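PDB 1QO8: probable fumarate reductase Ifc3 from Shewanella frigidimarina, which reduces fumarate to succinate in vitro, using a bound FAD and four covalently attached c-type hemes, and may serve an alternative electron route to ferric iron. Local coordinates for residues D151-S163 against T329-V341. Sequence-based numbering, arbitrary orientation.
With FAD (flavin-adenine dinucleotide), chain G.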
loop_
_atom_site.group_PDB
_atom_site.type_symbol
_atom_site.label_atom_id
_atom_site.label_comp_id
_atom_site.label_asym_id
_atom_site.label_seq_id
_atom_site.Cartn_x
_atom_site.Cartn_y
_atom_site.Cartn_z
ATOM N N ASP A 151 -9.850 -6.506 24.171
ATOM C CA ASP A 151 -10.244 -7.025 22.853
ATOM C C ASP A 151 -11.524 -6.321 22.492
ATOM O O ASP A 151 -12.360 -6.246 23.375
ATOM C CB ASP A 151 -10.454 -8.562 22.863
ATOM C CG ASP A 151 -10.631 -9.091 21.437
ATOM O OD1 ASP A 151 -11.660 -8.860 20.816
ATOM O OD2 ASP A 151 -9.659 -9.768 20.991
ATOM N N LYS A 152 -11.751 -5.915 21.230
ATOM C CA LYS A 152 -12.993 -5.195 20.935
ATOM C C LYS A 152 -14.201 -6.110 20.796
ATOM O O LYS A 152 -15.306 -5.560 20.603
ATOM C CB LYS A 152 -12.823 -4.374 19.645
ATOM C CG LYS A 152 -12.650 -5.360 18.411
ATOM C CD LYS A 152 -12.494 -4.536 17.125
ATOM C CE LYS A 152 -11.976 -5.481 15.917
ATOM N NZ LYS A 152 -12.336 -4.636 14.692
ATOM N N ALA A 153 -13.950 -7.411 20.681
ATOM C CA ALA A 153 -15.070 -8.316 20.364
ATOM C C ALA A 153 -15.764 -8.783 21.669
ATOM O O ALA A 153 -15.180 -8.664 22.759
ATOM C CB ALA A 153 -14.486 -9.557 19.660
ATOM N N PRO A 154 -16.890 -9.439 21.511
ATOM C CA PRO A 154 -17.710 -10.001 22.563
ATOM C C PRO A 154 -17.022 -11.081 23.414
ATOM O O PRO A 154 -17.279 -11.414 24.546
ATOM C CB PRO A 154 -18.889 -10.615 21.825
ATOM C CG PRO A 154 -18.873 -10.114 20.429
ATOM C CD PRO A 154 -17.667 -9.259 20.219
ATOM N N PHE A 155 -16.048 -11.755 22.784
ATOM C CA PHE A 155 -15.414 -12.907 23.385
ATOM C C PHE A 155 -14.056 -12.805 22.725
ATOM O O PHE A 155 -13.825 -12.295 21.663
ATOM C CB PHE A 155 -15.914 -14.311 23.172
ATOM C CG PHE A 155 -16.479 -14.609 21.821
ATOM C CD1 PHE A 155 -17.787 -14.260 21.527
ATOM C CD2 PHE A 155 -15.689 -15.178 20.841
ATOM C CE1 PHE A 155 -18.376 -14.526 20.322
ATOM C CE2 PHE A 155 -16.264 -15.448 19.585
ATOM C CZ PHE A 155 -17.586 -15.146 19.354
ATOM N N SER A 156 -13.083 -13.423 23.342
ATOM C CA SER A 156 -11.819 -13.436 22.693
ATOM C C SER A 156 -11.537 -14.650 21.758
ATOM O O SER A 156 -12.321 -15.608 21.692
ATOM C CB SER A 156 -10.747 -13.464 23.730
ATOM O OG SER A 156 -10.869 -14.709 24.403
ATOM N N GLY A 157 -10.427 -14.467 21.023
ATOM C CA GLY A 157 -9.983 -15.505 20.092
ATOM C C GLY A 157 -9.794 -15.133 18.611
ATOM O O GLY A 157 -8.953 -15.806 17.980
ATOM N N GLY A 158 -10.555 -14.180 18.024
ATOM C CA GLY A 158 -10.263 -13.668 16.708
ATOM C C GLY A 158 -10.289 -14.830 15.633
ATOM O O GLY A 158 -11.202 -15.676 15.608
ATOM N N ASN A 159 -9.387 -14.731 14.644
ATOM C CA ASN A 159 -9.267 -15.773 13.630
ATOM C C ASN A 159 -8.601 -17.012 14.233
ATOM O O ASN A 159 -8.837 -18.118 13.723
ATOM C CB ASN A 159 -8.469 -15.317 12.382
ATOM C CG ASN A 159 -9.333 -14.491 11.440
ATOM O OD1 ASN A 159 -10.510 -14.727 11.296
ATOM N ND2 ASN A 159 -8.774 -13.460 10.751
ATOM N N SER A 160 -7.680 -16.817 15.174
ATOM C CA SER A 160 -6.908 -17.864 15.754
ATOM C C SER A 160 -7.788 -19.014 16.257
ATOM O O SER A 160 -7.429 -20.155 15.936
ATOM C CB SER A 160 -6.058 -17.469 16.991
ATOM O OG SER A 160 -5.112 -16.465 16.598
ATOM N N MET A 161 -8.991 -18.746 16.764
ATOM C CA MET A 161 -9.792 -19.751 17.404
ATOM C C MET A 161 -10.544 -20.579 16.384
ATOM O O MET A 161 -11.243 -21.514 16.741
ATOM C CB MET A 161 -10.822 -19.034 18.357
ATOM C CG MET A 161 -11.947 -18.342 17.656
ATOM S SD MET A 161 -12.926 -17.134 18.549
ATOM C CE MET A 161 -13.771 -18.257 19.737
ATOM N N ILE A 162 -10.598 -20.129 15.110
ATOM C CA ILE A 162 -11.309 -20.923 14.105
ATOM C C ILE A 162 -10.326 -21.620 13.193
ATOM O O ILE A 162 -10.745 -22.074 12.158
ATOM C CB ILE A 162 -12.298 -20.131 13.262
ATOM C CG1 ILE A 162 -11.537 -18.957 12.615
ATOM C CG2 ILE A 162 -13.503 -19.740 14.155
ATOM C CD1 ILE A 162 -12.506 -18.193 11.707
ATOM N N SER A 163 -9.069 -21.522 13.537
ATOM C CA SER A 163 -7.957 -22.152 12.849
ATOM C C SER A 163 -8.041 -23.681 13.077
ATOM O O SER A 163 -8.382 -24.264 14.067
ATOM C CB SER A 163 -6.592 -21.601 13.210
ATOM O OG SER A 163 -6.106 -22.038 14.443
ATOM N N THR A 329 -15.611 -13.202 -0.911
ATOM C CA THR A 329 -16.016 -13.271 0.457
ATOM C C THR A 329 -14.778 -13.296 1.385
ATOM O O THR A 329 -13.724 -12.843 0.974
ATOM C CB THR A 329 -16.673 -14.641 0.838
ATOM O OG1 THR A 329 -16.851 -15.557 -0.207
ATOM C CG2 THR A 329 -17.753 -14.347 1.794
ATOM N N SER A 330 -14.849 -14.010 2.534
ATOM C CA SER A 330 -13.617 -14.112 3.325
ATOM C C SER A 330 -13.922 -15.290 4.211
ATOM O O SER A 330 -15.119 -15.448 4.506
ATOM C CB SER A 330 -13.452 -12.828 4.267
ATOM O OG SER A 330 -12.312 -13.253 5.133
ATOM N N SER A 331 -12.983 -16.022 4.716
ATOM C CA SER A 331 -13.283 -17.028 5.686
ATOM C C SER A 331 -13.133 -16.464 7.119
ATOM O O SER A 331 -13.054 -17.276 7.996
ATOM C CB SER A 331 -12.141 -18.027 5.440
ATOM O OG SER A 331 -11.029 -17.147 5.670
ATOM N N ASN A 332 -12.739 -15.199 7.301
ATOM C CA ASN A 332 -12.306 -14.665 8.574
ATOM C C ASN A 332 -13.408 -14.481 9.602
ATOM O O ASN A 332 -14.532 -14.180 9.248
ATOM C CB ASN A 332 -11.700 -13.240 8.399
ATOM C CG ASN A 332 -10.330 -13.368 7.713
ATOM O OD1 ASN A 332 -9.482 -12.543 7.999
ATOM N ND2 ASN A 332 -10.101 -14.475 6.984
ATOM N N ASN A 333 -12.999 -14.389 10.874
ATOM C CA ASN A 333 -13.954 -13.755 11.827
ATOM C C ASN A 333 -14.121 -12.276 11.489
ATOM O O ASN A 333 -13.222 -11.608 10.897
ATOM C CB ASN A 333 -13.297 -13.936 13.192
ATOM C CG ASN A 333 -14.219 -13.642 14.362
ATOM O OD1 ASN A 333 -15.311 -13.054 14.125
ATOM N ND2 ASN A 333 -13.788 -14.201 15.475
ATOM N N ILE A 334 -15.249 -11.652 11.830
ATOM C CA ILE A 334 -15.591 -10.285 11.596
ATOM C C ILE A 334 -14.743 -9.288 12.432
ATOM O O ILE A 334 -14.671 -8.127 12.052
ATOM C CB ILE A 334 -17.086 -9.993 11.893
ATOM C CG1 ILE A 334 -17.355 -10.320 13.373
ATOM C CG2 ILE A 334 -17.942 -10.858 10.929
ATOM C CD1 ILE A 334 -18.728 -9.873 13.834
ATOM N N THR A 335 -13.835 -9.712 13.265
ATOM C CA THR A 335 -12.882 -8.905 13.984
ATOM C C THR A 335 -11.710 -8.413 13.146
ATOM O O THR A 335 -11.026 -7.450 13.557
ATOM C CB THR A 335 -12.278 -9.739 15.152
ATOM O OG1 THR A 335 -11.693 -10.882 14.546
ATOM C CG2 THR A 335 -13.348 -10.116 16.162
ATOM N N ALA A 336 -11.558 -8.906 11.865
ATOM C CA ALA A 336 -10.260 -8.747 11.212
ATOM C C ALA A 336 -10.348 -7.547 10.256
ATOM O O ALA A 336 -10.254 -7.693 9.034
ATOM C CB ALA A 336 -9.757 -9.991 10.426
ATOM N N THR A 337 -10.366 -6.337 10.867
ATOM C CA THR A 337 -10.648 -5.128 10.157
ATOM C C THR A 337 -9.443 -4.194 10.019
ATOM O O THR A 337 -9.695 -3.052 9.590
ATOM C CB THR A 337 -11.909 -4.394 10.578
ATOM O OG1 THR A 337 -11.787 -3.934 11.927
ATOM C CG2 THR A 337 -13.147 -5.342 10.336
ATOM N N GLY A 338 -8.256 -4.708 10.310
ATOM C CA GLY A 338 -7.028 -3.971 9.946
ATOM C C GLY A 338 -6.752 -2.790 10.929
ATOM O O GLY A 338 -5.879 -1.962 10.610
ATOM N N ASP A 339 -7.393 -2.786 12.124
ATOM C CA ASP A 339 -7.332 -1.588 12.952
ATOM C C ASP A 339 -5.884 -1.302 13.317
ATOM O O ASP A 339 -5.450 -0.145 13.488
ATOM C CB ASP A 339 -8.120 -1.789 14.258
ATOM C CG ASP A 339 -9.594 -1.877 14.128
ATOM O OD1 ASP A 339 -10.158 -1.519 13.071
ATOM O OD2 ASP A 339 -10.301 -2.269 15.096
ATOM N N GLY A 340 -5.179 -2.351 13.676
ATOM C CA GLY A 340 -3.797 -2.276 14.154
ATOM C C GLY A 340 -2.858 -1.644 13.138
ATOM O O GLY A 340 -2.056 -0.729 13.434
ATOM N N VAL A 341 -2.988 -2.052 11.873
ATOM C CA VAL A 341 -2.383 -1.385 10.748
ATOM C C VAL A 341 -2.845 0.052 10.566
ATOM O O VAL A 341 -1.966 0.869 10.247
ATOM C CB VAL A 341 -2.655 -2.164 9.408
ATOM C CG1 VAL A 341 -2.490 -1.288 8.177
ATOM C CG2 VAL A 341 -1.718 -3.410 9.313
HETATM P PA FAD G . -6.392 -12.880 15.561
HETATM O O1A FAD G . -6.489 -14.279 16.084
HETATM O O2A FAD G . -7.255 -12.427 14.619
HETATM O O5B FAD G . -6.923 -12.056 16.789
HETATM C C5B FAD G . -6.854 -10.572 16.861
HETATM C C4B FAD G . -7.703 -10.103 18.146
HETATM O O4B FAD G . -7.560 -8.599 18.117
HETATM C C3B FAD G . -9.236 -10.314 17.921
HETATM O O3B FAD G . -9.932 -11.106 18.775
HETATM C C2B FAD G . -9.786 -8.900 17.509
HETATM O O2B FAD G . -11.154 -8.635 17.908
HETATM C C1B FAD G . -8.917 -8.053 18.361
HETATM N N9A FAD G . -8.790 -6.676 17.869
HETATM C C8A FAD G . -8.725 -6.232 16.571
HETATM N N7A FAD G . -8.734 -4.930 16.492
HETATM C C5A FAD G . -8.805 -4.471 17.804
HETATM C C6A FAD G . -8.936 -3.139 18.388
HETATM N N6A FAD G . -8.957 -2.034 17.694
HETATM N N1A FAD G . -8.956 -3.123 19.744
HETATM C C2A FAD G . -9.022 -4.259 20.519
HETATM N N3A FAD G . -8.927 -5.526 20.058
HETATM C C4A FAD G . -8.851 -5.546 18.700
HETATM N N1 FAD G . -2.839 -20.380 9.977
HETATM C C2 FAD G . -2.055 -21.372 10.304
HETATM O O2 FAD G . -0.875 -21.357 10.437
HETATM N N3 FAD G . -2.551 -22.685 10.563
HETATM C C4 FAD G . -3.930 -22.833 10.457
HETATM O O4 FAD G . -4.415 -23.918 10.612
HETATM C C4X FAD G . -4.773 -21.720 10.027
HETATM N N5 FAD G . -6.094 -21.897 9.865
HETATM C C5X FAD G . -6.900 -20.857 9.546
HETATM C C6 FAD G . -8.273 -21.109 9.410
HETATM C C7 FAD G . -9.119 -20.074 9.094
HETATM C C7M FAD G . -10.594 -20.257 8.934
HETATM C C8 FAD G . -8.565 -18.750 8.957
HETATM C C8M FAD G . -9.487 -17.601 8.685
HETATM C C9 FAD G . -7.227 -18.496 9.121
HETATM C C9A FAD G . -6.359 -19.520 9.418
HETATM N N10 FAD G . -4.965 -19.389 9.576
HETATM C C10 FAD G . -4.170 -20.430 9.868
HETATM C "C1'" FAD G . -4.373 -18.037 9.826
HETATM C "C2'" FAD G . -4.084 -17.862 11.355
HETATM O "O2'" FAD G . -5.275 -18.486 11.942
HETATM C "C3'" FAD G . -4.270 -16.350 11.636
HETATM O "O3'" FAD G . -3.349 -15.573 10.860
HETATM C "C4'" FAD G . -3.651 -16.083 13.049
HETATM O "O4'" FAD G . -4.545 -16.798 13.955
HETATM C "C5'" FAD G . -3.844 -14.547 13.316
HETATM O "O5'" FAD G . -3.601 -14.429 14.855
HETATM P P FAD G . -3.541 -13.068 15.573
HETATM O O1P FAD G . -3.245 -13.418 17.014
HETATM O O2P FAD G . -2.640 -12.329 14.808
HETATM O O3P FAD G . -4.842 -12.490 15.303
#
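Asp339 OD2 is gripped by two groups: Lys152 NZ forms a salt bridge with it at 3.1 Å, approaching from above the carboxylate plane, and the adenine amino group FAD N6A donates to it at 2.9 Å. Asp339 OD1 pairs with Arg272 and also accepts from Thr337 OG1, so two cations probably keep the carboxylate ionised. The Lys152 chain, extended beyond CG, lies over one face of the adenine and brings CE to 3.2 Å from Thr335 O; a weak bond to Thr337 OG1 also holds NZ. On the adjoining ribose, Asp151 OD1 accepts from FAD O2B and OD2 from O3B, while the methyls of Ala153 and Thr335 meet at 3.7 Å (CB to CG2). Near the pyrophosphate, each segment sends an asparagine side chain to the other's backbone. Asn333 lies with CG anti to its N (chi1 -167°), which sends ND2 to Gly158 O at 3.0 Å, almost straight at 174° but above the carbonyl plane. Asn159 OD1 accepts from Asn333 N, its ND2 bonds weakly to Asn332 OD1, the amide planes 78° apart, and Asn159 N binds FAD O2A. Clasping FAD from adenine to phosphate, segments 151-163 and 329-341 together join the loop after strand 147-150 of the parallel Rossmann-type sheet to the connection between strand 329-330 and helix 339-346.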